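Local coordinates for protein ATP-dependent RNA helicase HrpB (Escherichia coli, PDB 6EUD) that hydrolyses ATP to ADP and phosphate as a DExH-box helicase-family enzyme of the DEAH/RHA type, associated with RNA binding, at residues V563-T575 / L585-T597. Sequence-based numbering, arbitrary orientation.
Sequences VQRCPQLVQQSDT and LKAWRRLQIGQLT
Arg589 reaches Asp574, its non-hydrogen-bonded pair partner, across the antiparallel strands 571-579 and 584-593, two of the three in this sheet, and illustrates how a hairpin can meet a buried acid's charge with a base from the facing strand. Its CB and CG pass alongside the carboxylate, CG lying 3.2 Å from Asp574 OD1, while CD comes 3.1 Å from Gln572 OE1. A bend at chi3 (-73°) then turns the guanidinium side-on to the acid: NE donates to Asp574 OD1 at 2.5 Å and NH2 to Asp574 OD2 at 2.6 Å, both on the syn side and nearly straight, though these modelled lengths are short and their exact values uncertain. The carboxylate and guanidinium planes are 27° apart. Over one guanidinium face lies the Gln572 amide, with OE1 3.1 Å from Arg589 NH1 but badly angled for a hydrogen bond. NH2 also bridges to Glu610 of helix 608-622.

On the other sheet face, Thr575 CB sits over the six-membered ring of Trp588, 3.7 Å from its centroid, in a CH-pi contact. Reciprocal backbone bonds such as Gln592 N to Gln571 O (2.9 Å) hold the register of this hairpin, which lies in the HrpB connector region. Two bonds to Asp574 and a further acid at NH2 should hold the guanidinium against rotation, its positive charge probably stabilised by both carboxylates.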
# COMPACT_ATOMS: atom_id res chain seq x y z
N VAL A 563 -7.21 -0.56 -31.13
CA VAL A 563 -7.74 -1.89 -30.90
C VAL A 563 -7.30 -2.84 -32.01
O VAL A 563 -7.05 -4.02 -31.79
CB VAL A 563 -9.28 -1.86 -30.82
CG1 VAL A 563 -9.85 -3.26 -30.85
CG2 VAL A 563 -9.72 -1.10 -29.58
N GLN A 564 -7.18 -2.29 -33.21
CA GLN A 564 -6.68 -3.06 -34.33
C GLN A 564 -5.19 -3.34 -34.15
O GLN A 564 -4.73 -4.45 -34.38
CB GLN A 564 -6.96 -2.34 -35.65
CG GLN A 564 -8.11 -2.93 -36.45
CD GLN A 564 -7.78 -4.30 -37.01
OE1 GLN A 564 -6.90 -4.44 -37.86
NE2 GLN A 564 -8.47 -5.33 -36.52
N ARG A 565 -4.45 -2.32 -33.73
CA ARG A 565 -3.02 -2.44 -33.50
C ARG A 565 -2.71 -3.32 -32.29
O ARG A 565 -1.71 -4.03 -32.26
CB ARG A 565 -2.40 -1.04 -33.32
CG ARG A 565 -0.93 -1.02 -32.94
CD ARG A 565 -0.09 -1.83 -33.92
NE ARG A 565 1.34 -1.59 -33.78
CZ ARG A 565 2.10 -2.10 -32.81
NH1 ARG A 565 1.56 -2.87 -31.87
NH2 ARG A 565 3.40 -1.82 -32.77
N CYS A 566 -3.60 -3.27 -31.29
CA CYS A 566 -3.40 -3.96 -30.02
C CYS A 566 -4.66 -4.72 -29.61
O CYS A 566 -5.37 -4.31 -28.68
CB CYS A 566 -3.02 -2.96 -28.91
SG CYS A 566 -1.73 -1.74 -29.32
N PRO A 567 -4.94 -5.83 -30.31
CA PRO A 567 -6.17 -6.61 -30.13
C PRO A 567 -6.35 -7.14 -28.72
O PRO A 567 -7.49 -7.37 -28.30
CB PRO A 567 -6.00 -7.78 -31.12
CG PRO A 567 -4.51 -7.88 -31.36
CD PRO A 567 -4.02 -6.46 -31.29
N GLN A 568 -5.26 -7.31 -27.99
CA GLN A 568 -5.31 -7.88 -26.65
C GLN A 568 -5.98 -6.93 -25.66
O GLN A 568 -6.38 -7.35 -24.58
CB GLN A 568 -3.90 -8.24 -26.17
CG GLN A 568 -2.95 -7.03 -25.98
CD GLN A 568 -2.34 -6.50 -27.28
OE1 GLN A 568 -2.62 -7.01 -28.36
NE2 GLN A 568 -1.50 -5.47 -27.16
N LEU A 569 -6.09 -5.65 -26.01
CA LEU A 569 -6.78 -4.68 -25.16
C LEU A 569 -8.26 -5.02 -24.95
O LEU A 569 -8.85 -4.66 -23.93
CB LEU A 569 -6.69 -3.27 -25.76
CG LEU A 569 -5.32 -2.59 -25.70
CD1 LEU A 569 -5.41 -1.18 -26.26
CD2 LEU A 569 -4.78 -2.59 -24.27
N VAL A 570 -8.86 -5.68 -25.93
CA VAL A 570 -10.30 -5.88 -25.94
C VAL A 570 -10.67 -7.30 -25.56
O VAL A 570 -10.22 -8.26 -26.19
CB VAL A 570 -10.91 -5.54 -27.32
CG1 VAL A 570 -12.38 -5.85 -27.34
CG2 VAL A 570 -10.67 -4.09 -27.63
N GLN A 571 -11.49 -7.42 -24.53
CA GLN A 571 -11.98 -8.72 -24.12
C GLN A 571 -13.48 -8.80 -24.40
O GLN A 571 -14.18 -7.78 -24.45
CB GLN A 571 -11.64 -9.00 -22.65
CG GLN A 571 -12.03 -7.89 -21.67
CD GLN A 571 -10.96 -6.81 -21.49
OE1 GLN A 571 -10.10 -6.59 -22.35
NE2 GLN A 571 -11.02 -6.13 -20.36
N GLN A 572 -13.96 -10.02 -24.63
CA GLN A 572 -15.34 -10.28 -25.03
C GLN A 572 -16.13 -10.91 -23.89
O GLN A 572 -15.62 -11.78 -23.17
CB GLN A 572 -15.34 -11.19 -26.25
CG GLN A 572 -16.63 -11.28 -27.04
CD GLN A 572 -16.50 -12.22 -28.23
OE1 GLN A 572 -17.03 -11.97 -29.30
NE2 GLN A 572 -15.79 -13.33 -28.03
N SER A 573 -17.38 -10.49 -23.72
CA SER A 573 -18.20 -10.96 -22.61
C SER A 573 -19.67 -11.01 -22.98
O SER A 573 -20.30 -9.98 -23.21
CB SER A 573 -18.00 -10.06 -21.40
OG SER A 573 -18.77 -10.49 -20.31
N ASP A 574 -20.23 -12.22 -23.04
CA ASP A 574 -21.63 -12.41 -23.39
C ASP A 574 -22.51 -12.54 -22.15
O ASP A 574 -22.06 -13.00 -21.10
CB ASP A 574 -21.79 -13.64 -24.29
CG ASP A 574 -20.93 -13.57 -25.54
OD1 ASP A 574 -20.63 -12.45 -25.99
OD2 ASP A 574 -20.55 -14.64 -26.06
N THR A 575 -23.76 -12.11 -22.26
CA THR A 575 -24.67 -12.18 -21.14
C THR A 575 -26.05 -12.62 -21.57
O THR A 575 -26.63 -12.05 -22.51
CB THR A 575 -24.79 -10.83 -20.40
OG1 THR A 575 -23.49 -10.40 -19.98
CG2 THR A 575 -25.67 -10.97 -19.17
N LEU A 585 -36.38 -11.56 -22.73
CA LEU A 585 -35.06 -12.17 -22.66
C LEU A 585 -34.00 -11.16 -23.09
O LEU A 585 -34.10 -10.57 -24.17
CB LEU A 585 -35.00 -13.43 -23.53
CG LEU A 585 -33.63 -14.05 -23.82
CD1 LEU A 585 -33.08 -14.72 -22.59
CD2 LEU A 585 -33.72 -15.03 -24.97
N LYS A 586 -33.00 -10.94 -22.24
CA LYS A 586 -31.91 -10.03 -22.59
C LYS A 586 -30.68 -10.85 -22.95
O LYS A 586 -30.25 -11.70 -22.18
CB LYS A 586 -31.60 -9.05 -21.45
CG LYS A 586 -32.66 -7.98 -21.25
CD LYS A 586 -33.10 -7.41 -22.60
CE LYS A 586 -34.23 -6.41 -22.47
NZ LYS A 586 -34.84 -6.17 -23.80
N ALA A 587 -30.13 -10.58 -24.12
CA ALA A 587 -29.00 -11.34 -24.63
C ALA A 587 -28.11 -10.46 -25.48
O ALA A 587 -28.42 -10.15 -26.64
CB ALA A 587 -29.47 -12.53 -25.44
N TRP A 588 -27.00 -10.04 -24.89
CA TRP A 588 -26.10 -9.16 -25.60
C TRP A 588 -24.66 -9.65 -25.53
O TRP A 588 -24.30 -10.45 -24.66
CB TRP A 588 -26.24 -7.72 -25.04
CG TRP A 588 -25.73 -7.51 -23.63
CD1 TRP A 588 -24.49 -7.07 -23.27
CD2 TRP A 588 -26.46 -7.70 -22.41
NE1 TRP A 588 -24.39 -6.99 -21.90
CE2 TRP A 588 -25.58 -7.37 -21.35
CE3 TRP A 588 -27.75 -8.13 -22.10
CZ2 TRP A 588 -25.96 -7.46 -20.00
CZ3 TRP A 588 -28.13 -8.21 -20.76
CH2 TRP A 588 -27.24 -7.88 -19.74
N ARG A 589 -23.86 -9.20 -26.49
CA ARG A 589 -22.40 -9.36 -26.45
C ARG A 589 -21.75 -8.00 -26.22
O ARG A 589 -22.07 -7.03 -26.93
CB ARG A 589 -21.89 -10.00 -27.75
CG ARG A 589 -20.39 -9.90 -27.96
CD ARG A 589 -19.93 -10.91 -28.99
NE ARG A 589 -19.96 -12.27 -28.44
CZ ARG A 589 -19.80 -13.38 -29.15
NH1 ARG A 589 -19.62 -13.32 -30.46
NH2 ARG A 589 -19.84 -14.56 -28.55
N ARG A 590 -20.86 -7.93 -25.22
CA ARG A 590 -20.14 -6.70 -24.90
C ARG A 590 -18.64 -6.82 -25.18
O ARG A 590 -17.96 -7.71 -24.64
CB ARG A 590 -20.38 -6.31 -23.44
CG ARG A 590 -19.90 -4.90 -23.07
CD ARG A 590 -19.68 -4.72 -21.56
NE ARG A 590 -20.79 -5.26 -20.78
CZ ARG A 590 -21.90 -4.59 -20.46
NH1 ARG A 590 -22.08 -3.33 -20.85
NH2 ARG A 590 -22.85 -5.19 -19.75
N LEU A 591 -18.12 -5.95 -26.04
CA LEU A 591 -16.67 -5.82 -26.16
C LEU A 591 -16.20 -4.77 -25.16
O LEU A 591 -16.80 -3.65 -25.10
CB LEU A 591 -16.28 -5.45 -27.59
CG LEU A 591 -16.70 -6.51 -28.62
CD1 LEU A 591 -16.23 -6.18 -30.04
CD2 LEU A 591 -16.17 -7.85 -28.16
N GLN A 592 -15.19 -5.08 -24.32
CA GLN A 592 -14.90 -4.04 -23.34
C GLN A 592 -13.34 -3.87 -23.29
O GLN A 592 -12.54 -4.78 -23.60
CB GLN A 592 -15.48 -4.40 -21.97
CG GLN A 592 -14.82 -5.70 -21.45
CD GLN A 592 -15.74 -6.56 -20.60
OE1 GLN A 592 -15.91 -6.35 -19.39
NE2 GLN A 592 -16.14 -7.72 -21.21
N ILE A 593 -12.89 -2.66 -23.01
CA ILE A 593 -11.51 -2.42 -22.66
C ILE A 593 -11.46 -2.15 -21.17
O ILE A 593 -11.81 -1.06 -20.72
CB ILE A 593 -10.92 -1.26 -23.45
CG1 ILE A 593 -10.97 -1.55 -24.95
CG2 ILE A 593 -9.50 -1.07 -23.04
CD1 ILE A 593 -10.48 -0.43 -25.78
N GLY A 594 -11.08 -3.16 -20.39
CA GLY A 594 -11.20 -3.05 -18.95
C GLY A 594 -12.66 -2.87 -18.57
O GLY A 594 -13.50 -3.66 -18.96
N GLN A 595 -12.95 -1.80 -17.83
CA GLN A 595 -14.31 -1.49 -17.39
C GLN A 595 -15.08 -0.63 -18.39
O GLN A 595 -16.21 -0.24 -18.12
CB GLN A 595 -14.27 -0.78 -16.04
CG GLN A 595 -13.58 -1.58 -14.96
CD GLN A 595 -14.21 -2.93 -14.78
OE1 GLN A 595 -15.38 -3.02 -14.42
NE2 GLN A 595 -13.46 -4.00 -15.07
N LEU A 596 -14.45 -0.33 -19.53
CA LEU A 596 -15.01 0.57 -20.54
C LEU A 596 -15.74 -0.20 -21.62
O LEU A 596 -15.12 -0.97 -22.35
CB LEU A 596 -13.91 1.42 -21.20
CG LEU A 596 -13.19 2.43 -20.31
CD1 LEU A 596 -12.09 3.15 -21.09
CD2 LEU A 596 -14.21 3.40 -19.74
N THR A 597 -17.04 -0.00 -21.72
CA THR A 597 -17.79 -0.68 -22.76
C THR A 597 -17.49 -0.02 -24.10
O THR A 597 -17.64 1.19 -24.26
CB THR A 597 -19.29 -0.67 -22.47
OG1 THR A 597 -19.54 -1.37 -21.25
CG2 THR A 597 -20.05 -1.35 -23.60